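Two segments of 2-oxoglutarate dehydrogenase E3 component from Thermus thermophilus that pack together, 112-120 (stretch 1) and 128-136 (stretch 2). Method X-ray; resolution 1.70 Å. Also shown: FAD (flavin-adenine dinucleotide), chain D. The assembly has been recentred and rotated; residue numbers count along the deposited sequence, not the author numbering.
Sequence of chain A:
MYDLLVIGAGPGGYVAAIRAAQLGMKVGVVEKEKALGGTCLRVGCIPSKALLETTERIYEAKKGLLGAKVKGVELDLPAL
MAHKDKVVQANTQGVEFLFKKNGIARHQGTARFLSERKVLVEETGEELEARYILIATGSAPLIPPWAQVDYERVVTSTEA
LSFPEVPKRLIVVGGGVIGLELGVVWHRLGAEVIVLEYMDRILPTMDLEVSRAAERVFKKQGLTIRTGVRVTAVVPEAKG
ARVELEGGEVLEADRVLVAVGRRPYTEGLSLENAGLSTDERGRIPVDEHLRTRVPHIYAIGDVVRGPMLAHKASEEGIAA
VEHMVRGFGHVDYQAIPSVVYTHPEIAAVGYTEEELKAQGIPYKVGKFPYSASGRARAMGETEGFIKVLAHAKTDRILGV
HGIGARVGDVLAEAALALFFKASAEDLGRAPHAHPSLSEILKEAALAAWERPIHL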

ATOM      1  N   ARG A 112      12.792  34.629 -19.731  1.00 20.82           N
ATOM      2  CA  ARG A 112      12.010  35.201 -20.819  1.00 21.14           C
ATOM      3  C   ARG A 112      12.741  34.971 -22.139  1.00 20.78           C
ATOM      4  O   ARG A 112      13.912  35.314 -22.258  1.00 20.35           O
ATOM      5  CB  ARG A 112      11.828  36.702 -20.583  1.00 21.79           C
ATOM      6  CG  ARG A 112      10.866  37.391 -21.529  1.00 24.11           C
ATOM      7  CD  ARG A 112      10.827  38.900 -21.337  1.00 27.64           C
ATOM      8  NE  ARG A 112      11.849  39.550 -22.147  1.00 30.63           N
ATOM      9  CZ  ARG A 112      12.057  40.854 -22.197  1.00 33.63           C
ATOM     10  NH1 ARG A 112      11.318  41.697 -21.474  1.00 35.51           N
ATOM     11  NH2 ARG A 112      13.017  41.321 -22.979  1.00 34.03           N
ATOM     12  N   PHE A 113      12.055  34.399 -23.124  1.00 20.30           N
ATOM     13  CA  PHE A 113      12.654  34.143 -24.435  1.00 20.34           C
ATOM     14  C   PHE A 113      13.062  35.446 -25.140  1.00 20.80           C
ATOM     15  O   PHE A 113      12.296  36.403 -25.189  1.00 20.65           O
ATOM     16  CB  PHE A 113      11.692  33.375 -25.348  1.00 20.07           C
ATOM     17  CG  PHE A 113      11.592  31.901 -25.042  1.00 19.31           C
ATOM     18  CD1 PHE A 113      10.490  31.392 -24.377  1.00 19.28           C
ATOM     19  CD2 PHE A 113      12.597  31.024 -25.442  1.00 18.21           C
ATOM     20  CE1 PHE A 113      10.395  30.037 -24.101  1.00 18.62           C
ATOM     21  CE2 PHE A 113      12.508  29.673 -25.168  1.00 18.34           C
ATOM     22  CZ  PHE A 113      11.404  29.179 -24.507  1.00 18.60           C
ATOM     23  N   LEU A 114      14.281  35.452 -25.667  1.00 21.57           N
ATOM     24  CA  LEU A 114      14.789  36.518 -26.530  1.00 22.28           C
ATOM     25  C   LEU A 114      14.760  36.051 -27.980  1.00 22.53           C
ATOM     26  O   LEU A 114      14.477  36.835 -28.885  1.00 22.48           O
ATOM     27  CB  LEU A 114      16.221  36.875 -26.125  1.00 22.59           C
ATOM     28  CG  LEU A 114      16.463  37.983 -25.092  1.00 24.20           C
ATOM     29  CD1 LEU A 114      15.291  38.252 -24.159  1.00 25.19           C
ATOM     30  CD2 LEU A 114      17.730  37.681 -24.306  1.00 25.19           C
ATOM     31  N   SER A 115      15.073  34.772 -28.185  1.00 22.73           N
ATOM     32  CA  SER A 115      14.953  34.105 -29.479  1.00 23.04           C
ATOM     33  C   SER A 115      14.635  32.629 -29.233  1.00 23.46           C
ATOM     34  O   SER A 115      14.380  32.229 -28.091  1.00 23.04           O
ATOM     35  CB  SER A 115      16.259  34.234 -30.262  1.00 23.14           C
ATOM     36  OG  SER A 115      17.280  33.458 -29.666  1.00 23.53           O
ATOM     37  N   GLU A 116      14.668  31.818 -30.289  1.00 24.22           N
ATOM     38  CA  GLU A 116      14.430  30.378 -30.145  1.00 24.93           C
ATOM     39  C   GLU A 116      15.550  29.656 -29.384  1.00 25.15           C
ATOM     40  O   GLU A 116      15.353  28.540 -28.911  1.00 24.66           O
ATOM     41  CB  GLU A 116      14.203  29.709 -31.513  1.00 25.40           C
ATOM     42  CG  GLU A 116      15.286  29.958 -32.549  1.00 27.45           C
ATOM     43  CD  GLU A 116      15.231  28.991 -33.723  1.00 30.30           C
ATOM     44  OE1 GLU A 116      14.158  28.394 -33.975  1.00 30.76           O
ATOM     45  OE2 GLU A 116      16.276  28.833 -34.398  1.00 33.33           O
ATOM     46  N   ARG A 117      16.718  30.283 -29.268  1.00 25.58           N
ATOM     47  CA  ARG A 117      17.862  29.655 -28.608  1.00 26.27           C
ATOM     48  C   ARG A 117      18.410  30.442 -27.427  1.00 25.88           C
ATOM     49  O   ARG A 117      19.368  30.002 -26.799  1.00 25.68           O
ATOM     50  CB  ARG A 117      18.983  29.430 -29.625  1.00 26.94           C
ATOM     51  CG  ARG A 117      18.483  29.044 -31.007  1.00 29.42           C
ATOM     52  CD  ARG A 117      19.464  28.226 -31.812  1.00 32.08           C
ATOM     53  NE  ARG A 117      19.445  26.829 -31.383  1.00 34.19           N
ATOM     54  CZ  ARG A 117      19.026  25.798 -32.120  1.00 35.17           C
ATOM     55  NH1 ARG A 117      18.557  25.966 -33.354  1.00 35.99           N
ATOM     56  NH2 ARG A 117      19.067  24.578 -31.603  1.00 35.37           N
ATOM     57  N   LYS A 118      17.812  31.593 -27.117  1.00 25.53           N
ATOM     58  CA  LYS A 118      18.352  32.478 -26.087  1.00 25.78           C
ATOM     59  C   LYS A 118      17.277  32.924 -25.110  1.00 25.45           C
ATOM     60  O   LYS A 118      16.183  33.272 -25.522  1.00 24.94           O
ATOM     61  CB  LYS A 118      18.990  33.715 -26.723  1.00 25.96           C
ATOM     62  CG  LYS A 118      19.930  34.466 -25.788  1.00 27.57           C
ATOM     63  CD  LYS A 118      20.696  35.578 -26.518  1.00 28.94           C
ATOM     64  CE  LYS A 118      21.500  35.036 -27.697  1.00 29.94           C
ATOM     65  NZ  LYS A 118      22.760  35.803 -27.952  1.00 31.92           N
ATOM     66  N   VAL A 119      17.627  32.931 -23.825  1.00 25.56           N
ATOM     67  CA  VAL A 119      16.703  33.245 -22.743  1.00 25.91           C
ATOM     68  C   VAL A 119      17.347  34.245 -21.784  1.00 26.47           C
ATOM     69  O   VAL A 119      18.470  34.036 -21.325  1.00 26.43           O
ATOM     70  CB  VAL A 119      16.332  31.962 -21.957  1.00 26.10           C
ATOM     71  CG1 VAL A 119      15.524  32.293 -20.713  1.00 26.34           C
ATOM     72  CG2 VAL A 119      15.568  31.008 -22.847  1.00 25.88           C
ATOM     73  N   LEU A 120      16.625  35.317 -21.476  1.00 26.96           N
ATOM     74  CA  LEU A 120      17.066  36.298 -20.488  1.00 27.82           C
ATOM     75  C   LEU A 120      16.557  35.925 -19.100  1.00 28.37           C
ATOM     76  O   LEU A 120      15.372  35.658 -18.922  1.00 27.86           O
ATOM     77  CB  LEU A 120      16.549  37.687 -20.866  1.00 27.85           C
ATOM     78  CG  LEU A 120      16.676  38.809 -19.827  1.00 28.64           C
ATOM     79  CD1 LEU A 120      18.134  39.188 -19.605  1.00 28.83           C
ATOM     80  CD2 LEU A 120      15.847  40.012 -20.264  1.00 28.94           C
ATOM     81  N   LEU A 128      21.265  33.491 -21.589  1.00 27.40           N
ATOM     82  CA  LEU A 128      21.660  32.094 -21.605  1.00 26.71           C
ATOM     83  C   LEU A 128      21.306  31.460 -22.941  1.00 26.30           C
ATOM     84  O   LEU A 128      20.210  31.649 -23.448  1.00 25.91           O
ATOM     85  CB  LEU A 128      20.942  31.335 -20.484  1.00 26.80           C
ATOM     86  CG  LEU A 128      21.021  31.921 -19.069  1.00 26.28           C
ATOM     87  CD1 LEU A 128      20.315  31.005 -18.078  1.00 25.92           C
ATOM     88  CD2 LEU A 128      22.456  32.161 -18.639  1.00 26.09           C
ATOM     89  N   GLU A 129      22.237  30.715 -23.517  1.00 25.92           N
ATOM     90  CA  GLU A 129      21.970  29.969 -24.737  1.00 25.75           C
ATOM     91  C   GLU A 129      22.008  28.481 -24.452  1.00 24.87           C
ATOM     92  O   GLU A 129      22.680  28.036 -23.515  1.00 24.54           O
ATOM     93  CB  GLU A 129      22.990  30.317 -25.813  1.00 26.36           C
ATOM     94  CG  GLU A 129      22.824  31.728 -26.345  1.00 28.36           C
ATOM     95  CD  GLU A 129      24.038  32.227 -27.101  1.00 31.16           C
ATOM     96  OE1 GLU A 129      25.180  31.903 -26.705  1.00 33.66           O
ATOM     97  OE2 GLU A 129      23.845  32.953 -28.098  1.00 34.41           O
ATOM     98  N   ALA A 130      21.268  27.728 -25.256  1.00 24.03           N
ATOM     99  CA  ALA A 130      21.232  26.279 -25.146  1.00 23.47           C
ATOM    100  C   ALA A 130      20.854  25.633 -26.468  1.00 23.17           C
ATOM    101  O   ALA A 130      20.212  26.255 -27.325  1.00 23.02           O
ATOM    102  CB  ALA A 130      20.264  25.846 -24.052  1.00 23.71           C
ATOM    103  N   ARG A 131      21.266  24.376 -26.623  1.00 22.34           N
ATOM    104  CA  ARG A 131      20.915  23.584 -27.794  1.00 22.18           C
ATOM    105  C   ARG A 131      19.438  23.214 -27.737  1.00 20.67           C
ATOM    106  O   ARG A 131      18.729  23.319 -28.734  1.00 20.56           O
ATOM    107  CB  ARG A 131      21.782  22.324 -27.857  1.00 22.65           C
ATOM    108  CG  ARG A 131      21.511  21.425 -29.054  1.00 25.87           C
ATOM    109  CD  ARG A 131      22.480  20.260 -29.181  1.00 29.81           C
ATOM    110  NE  ARG A 131      22.304  19.539 -30.442  1.00 33.01           N
ATOM    111  CZ  ARG A 131      22.836  18.348 -30.716  1.00 35.29           C
ATOM    112  NH1 ARG A 131      23.587  17.713 -29.818  1.00 36.52           N
ATOM    113  NH2 ARG A 131      22.610  17.782 -31.899  1.00 36.36           N
ATOM    114  N   TYR A 132      18.999  22.780 -26.552  1.00 19.29           N
ATOM    115  CA  TYR A 132      17.617  22.414 -26.280  1.00 17.88           C
ATOM    116  C   TYR A 132      17.076  23.261 -25.126  1.00 16.84           C
ATOM    117  O   TYR A 132      17.800  23.560 -24.189  1.00 16.33           O
ATOM    118  CB  TYR A 132      17.530  20.952 -25.863  1.00 18.00           C
ATOM    119  CG  TYR A 132      17.984  19.977 -26.912  1.00 18.63           C
ATOM    120  CD1 TYR A 132      19.241  19.387 -26.847  1.00 19.99           C
ATOM    121  CD2 TYR A 132      17.140  19.626 -27.958  1.00 20.13           C
ATOM    122  CE1 TYR A 132      19.652  18.477 -27.819  1.00 21.64           C
ATOM    123  CE2 TYR A 132      17.541  18.722 -28.935  1.00 21.81           C
ATOM    124  CZ  TYR A 132      18.795  18.154 -28.855  1.00 21.49           C
ATOM    125  OH  TYR A 132      19.194  17.257 -29.818  1.00 25.25           O
ATOM    126  N   ILE A 133      15.808  23.645 -25.205  1.00 16.00           N
ATOM    127  CA  ILE A 133      15.138  24.362 -24.122  1.00 15.71           C
ATOM    128  C   ILE A 133      13.887  23.583 -23.745  1.00 15.36           C
ATOM    129  O   ILE A 133      13.169  23.124 -24.624  1.00 15.45           O
ATOM    130  CB  ILE A 133      14.771  25.775 -24.558  1.00 16.23           C
ATOM    131  CG1 ILE A 133      16.043  26.523 -24.968  1.00 16.65           C
ATOM    132  CG2 ILE A 133      14.029  26.515 -23.439  1.00 16.80           C
ATOM    133  CD1 ILE A 133      15.794  27.893 -25.532  1.00 17.83           C
ATOM    134  N   LEU A 134      13.654  23.447 -22.446  1.00 14.72           N
ATOM    135  CA  LEU A 134      12.541  22.682 -21.914  1.00 14.14           C
ATOM    136  C   LEU A 134      11.712  23.614 -21.057  1.00 13.81           C
ATOM    137  O   LEU A 134      12.178  24.062 -20.014  1.00 14.43           O
ATOM    138  CB  LEU A 134      13.058  21.525 -21.067  1.00 14.19           C
ATOM    139  CG  LEU A 134      12.013  20.694 -20.323  1.00 14.91           C
ATOM    140  CD1 LEU A 134      11.037  20.055 -21.285  1.00 15.79           C
ATOM    141  CD2 LEU A 134      12.708  19.650 -19.470  1.00 14.95           C
ATOM    142  N   ILE A 135      10.509  23.915 -21.524  1.00 13.61           N
ATOM    143  CA  ILE A 135       9.558  24.764 -20.801  1.00 13.64           C
ATOM    144  C   ILE A 135       8.767  23.902 -19.828  1.00 13.78           C
ATOM    145  O   ILE A 135       8.027  23.016 -20.251  1.00 13.10           O
ATOM    146  CB  ILE A 135       8.598  25.480 -21.768  1.00 13.80           C
ATOM    147  CG1 ILE A 135       9.385  26.327 -22.784  1.00 14.75           C
ATOM    148  CG2 ILE A 135       7.640  26.381 -20.989  1.00 13.12           C
ATOM    149  CD1 ILE A 135       8.591  26.736 -23.979  1.00 15.61           C
ATOM    150  N   ALA A 136       8.927  24.198 -18.541  1.00 13.83           N
ATOM    151  CA  ALA A 136       8.283  23.477 -17.454  1.00 14.50           C
ATOM    152  C   ALA A 136       7.799  24.485 -16.407  1.00 14.67           C
ATOM    153  O   ALA A 136       8.077  24.351 -15.219  1.00 14.92           O
ATOM    154  CB  ALA A 136       9.260  22.461 -16.847  1.00 14.61           C
TER
HETATM  155  PA  FAD D1601       5.330  23.382 -11.166  1.00 14.89           P
HETATM  156  O1A FAD D1601       4.243  24.372 -10.967  1.00 14.95           O
HETATM  157  O2A FAD D1601       5.452  22.376 -10.015  1.00 16.29           O
HETATM  158  O5B FAD D1601       6.705  24.165 -11.408  1.00 16.44           O
HETATM  159  C5B FAD D1601       6.731  25.281 -12.264  1.00 15.84           C
HETATM  160  C4B FAD D1601       7.824  26.201 -11.762  1.00 16.54           C
HETATM  161  O4B FAD D1601       8.151  27.100 -12.802  1.00 15.82           O
HETATM  162  C3B FAD D1601       7.388  27.044 -10.567  1.00 16.43           C
HETATM  163  O3B FAD D1601       8.250  26.821  -9.474  1.00 18.40           O
HETATM  164  C2B FAD D1601       7.487  28.477 -11.055  1.00 17.07           C
HETATM  165  O2B FAD D1601       7.989  29.341 -10.060  1.00 17.80           O
HETATM  166  C1B FAD D1601       8.435  28.360 -12.237  1.00 16.43           C
HETATM  167  N9A FAD D1601       8.288  29.339 -13.318  1.00 15.67           N
HETATM  168  C8A FAD D1601       7.168  29.636 -14.053  1.00 16.35           C
HETATM  169  N7A FAD D1601       7.493  30.549 -14.987  1.00 15.77           N
HETATM  170  C5A FAD D1601       8.808  30.841 -14.859  1.00 15.76           C
HETATM  171  C6A FAD D1601       9.660  31.703 -15.543  1.00 16.54           C
HETATM  172  N6A FAD D1601       9.289  32.349 -16.646  1.00 17.13           N
HETATM  173  N1A FAD D1601      10.972  31.751 -15.150  1.00 16.57           N
HETATM  174  C2A FAD D1601      11.468  30.990 -14.121  1.00 17.84           C
HETATM  175  N3A FAD D1601      10.619  30.132 -13.454  1.00 17.71           N
HETATM  176  C4A FAD D1601       9.318  30.079 -13.819  1.00 17.23           C
HETATM  177  N1  FAD D1601      -0.068  16.606  -7.803  1.00 13.87           N
HETATM  178  C2  FAD D1601       0.086  15.261  -7.544  1.00 15.26           C
HETATM  179  O2  FAD D1601       0.490  14.485  -8.416  1.00 15.30           O
HETATM  180  N3  FAD D1601      -0.215  14.771  -6.299  1.00 14.21           N
HETATM  181  C4  FAD D1601      -0.678  15.608  -5.308  1.00 14.06           C
HETATM  182  O4  FAD D1601      -0.735  15.152  -4.178  1.00 14.73           O
HETATM  183  C4X FAD D1601      -0.834  16.972  -5.548  1.00 14.85           C
HETATM  184  N5  FAD D1601      -1.298  17.822  -4.556  1.00 15.70           N
HETATM  185  C5X FAD D1601      -1.437  19.180  -4.834  1.00 16.28           C
HETATM  186  C6  FAD D1601      -1.907  20.033  -3.832  1.00 14.37           C
HETATM  187  C7  FAD D1601      -2.056  21.403  -4.093  1.00 15.29           C
HETATM  188  C7M FAD D1601      -2.464  22.307  -2.959  1.00 13.13           C
HETATM  189  C8  FAD D1601      -1.733  21.913  -5.346  1.00 15.42           C
HETATM  190  C8M FAD D1601      -1.575  23.396  -5.565  1.00 15.38           C
HETATM  191  C9  FAD D1601      -1.268  21.057  -6.346  1.00 16.03           C
HETATM  192  C9A FAD D1601      -1.126  19.686  -6.099  1.00 15.87           C
HETATM  193  N10 FAD D1601      -0.674  18.820  -7.098  1.00 15.97           N
HETATM  194  C10 FAD D1601      -0.528  17.470  -6.813  1.00 13.75           C
HETATM  195  C1' FAD D1601      -0.437  19.272  -8.516  1.00 16.19           C
HETATM  196  C2' FAD D1601       1.067  19.493  -8.701  1.00 16.14           C
HETATM  197  O2' FAD D1601       1.545  20.468  -7.787  1.00 15.73           O
HETATM  198  C3' FAD D1601       1.425  19.861 -10.137  1.00 16.03           C
HETATM  199  O3' FAD D1601       0.853  18.921 -11.026  1.00 13.27           O
HETATM  200  C4' FAD D1601       2.936  19.853 -10.342  1.00 14.91           C
HETATM  201  O4' FAD D1601       3.556  20.763  -9.466  1.00 15.50           O
HETATM  202  C5' FAD D1601       3.284  20.163 -11.803  1.00 15.94           C
HETATM  203  O5' FAD D1601       4.683  20.232 -11.965  1.00 15.96           O
HETATM  204  P   FAD D1601       5.330  21.191 -13.081  1.00 14.53           P
HETATM  205  O1P FAD D1601       6.809  20.980 -13.104  1.00 15.86           O
HETATM  206  O2P FAD D1601       4.617  21.047 -14.413  1.00 16.19           O
HETATM  207  O3P FAD D1601       5.041  22.704 -12.599  1.00 15.22           O
HETATM  208  O   HOH W   1      21.724  26.855 -29.564  1.00 35.57           O

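The two stretches join as neighbouring antiparallel strands, with a salt bridge on one face of the sheet and an apolar cluster around Ile 133 beyond the strand pairing.

Strands 118-120 and 128-130 run in nearly opposite directions, at 152°, and their axes approach to 4.8 Å. Val 119 and Leu 128 form a hydrogen-bonded antiparallel pair. Val 119 N donates to Leu 128 O at 2.9 Å, and Leu 128 N donates to Val 119 O, also at 2.9 Å. Both bonds are short and fairly straight, as expected for a hydrogen-bonded pair. Lys 118 and Glu 129 form the next, non-hydrogen-bonded pair. Their CA atoms are closer, 4.6 Å apart against 5.2 Å for Val 119 and Leu 128. The close approach brings CA-H groups to carbonyls: Lys 118 CA lies 3.3 Å from Leu 128 O, and Glu 129 CA lies 3.3 Å from Arg 117 O. The ladder loosens at Arg 117, where Ala 130 N makes a weak bond to Arg 117 O at 3.3 Å.

Lys 118 and Glu 129 place their side chains on the same face of the sheet. Their opposite charges meet in a salt bridge, with Lys 118 NZ 3.1 Å from Glu 129 OE2. The hydrogen bond within it is weak.

Val 119 and Leu 128 point to the other face, and both are buried. Ile 133 lies past the corner at residues 131 and 132, and its CA-to-CB bond points toward stretch 1. Its CD1 sits 3.8 Å from Phe 113 CE2 and 4.1 Å from Val 119 CG2. Ile 135 adds a second methyl, with its CD1 3.8 Å from Phe 113 CZ. Both methyls lie at the edge of the Phe 113 ring, near its plane. These contacts are apolar packing and bury hydrocarbon surface.

Arg 117 is exposed, but its side chain reaches across to the backbone near the corner. Arg 117 NH2 donates to Arg 131 O at 3.2 Å. A water extends the link: it accepts from Arg 117 NE at 2.9 Å and donates to Ala 130 O at 2.8 Å. The guanidinium thus serves two carbonyls, one directly and one through water. Within stretch 1, Arg 117 N donates to Ser 115 OG at 3.2 Å, which ties the turn together just before the strand.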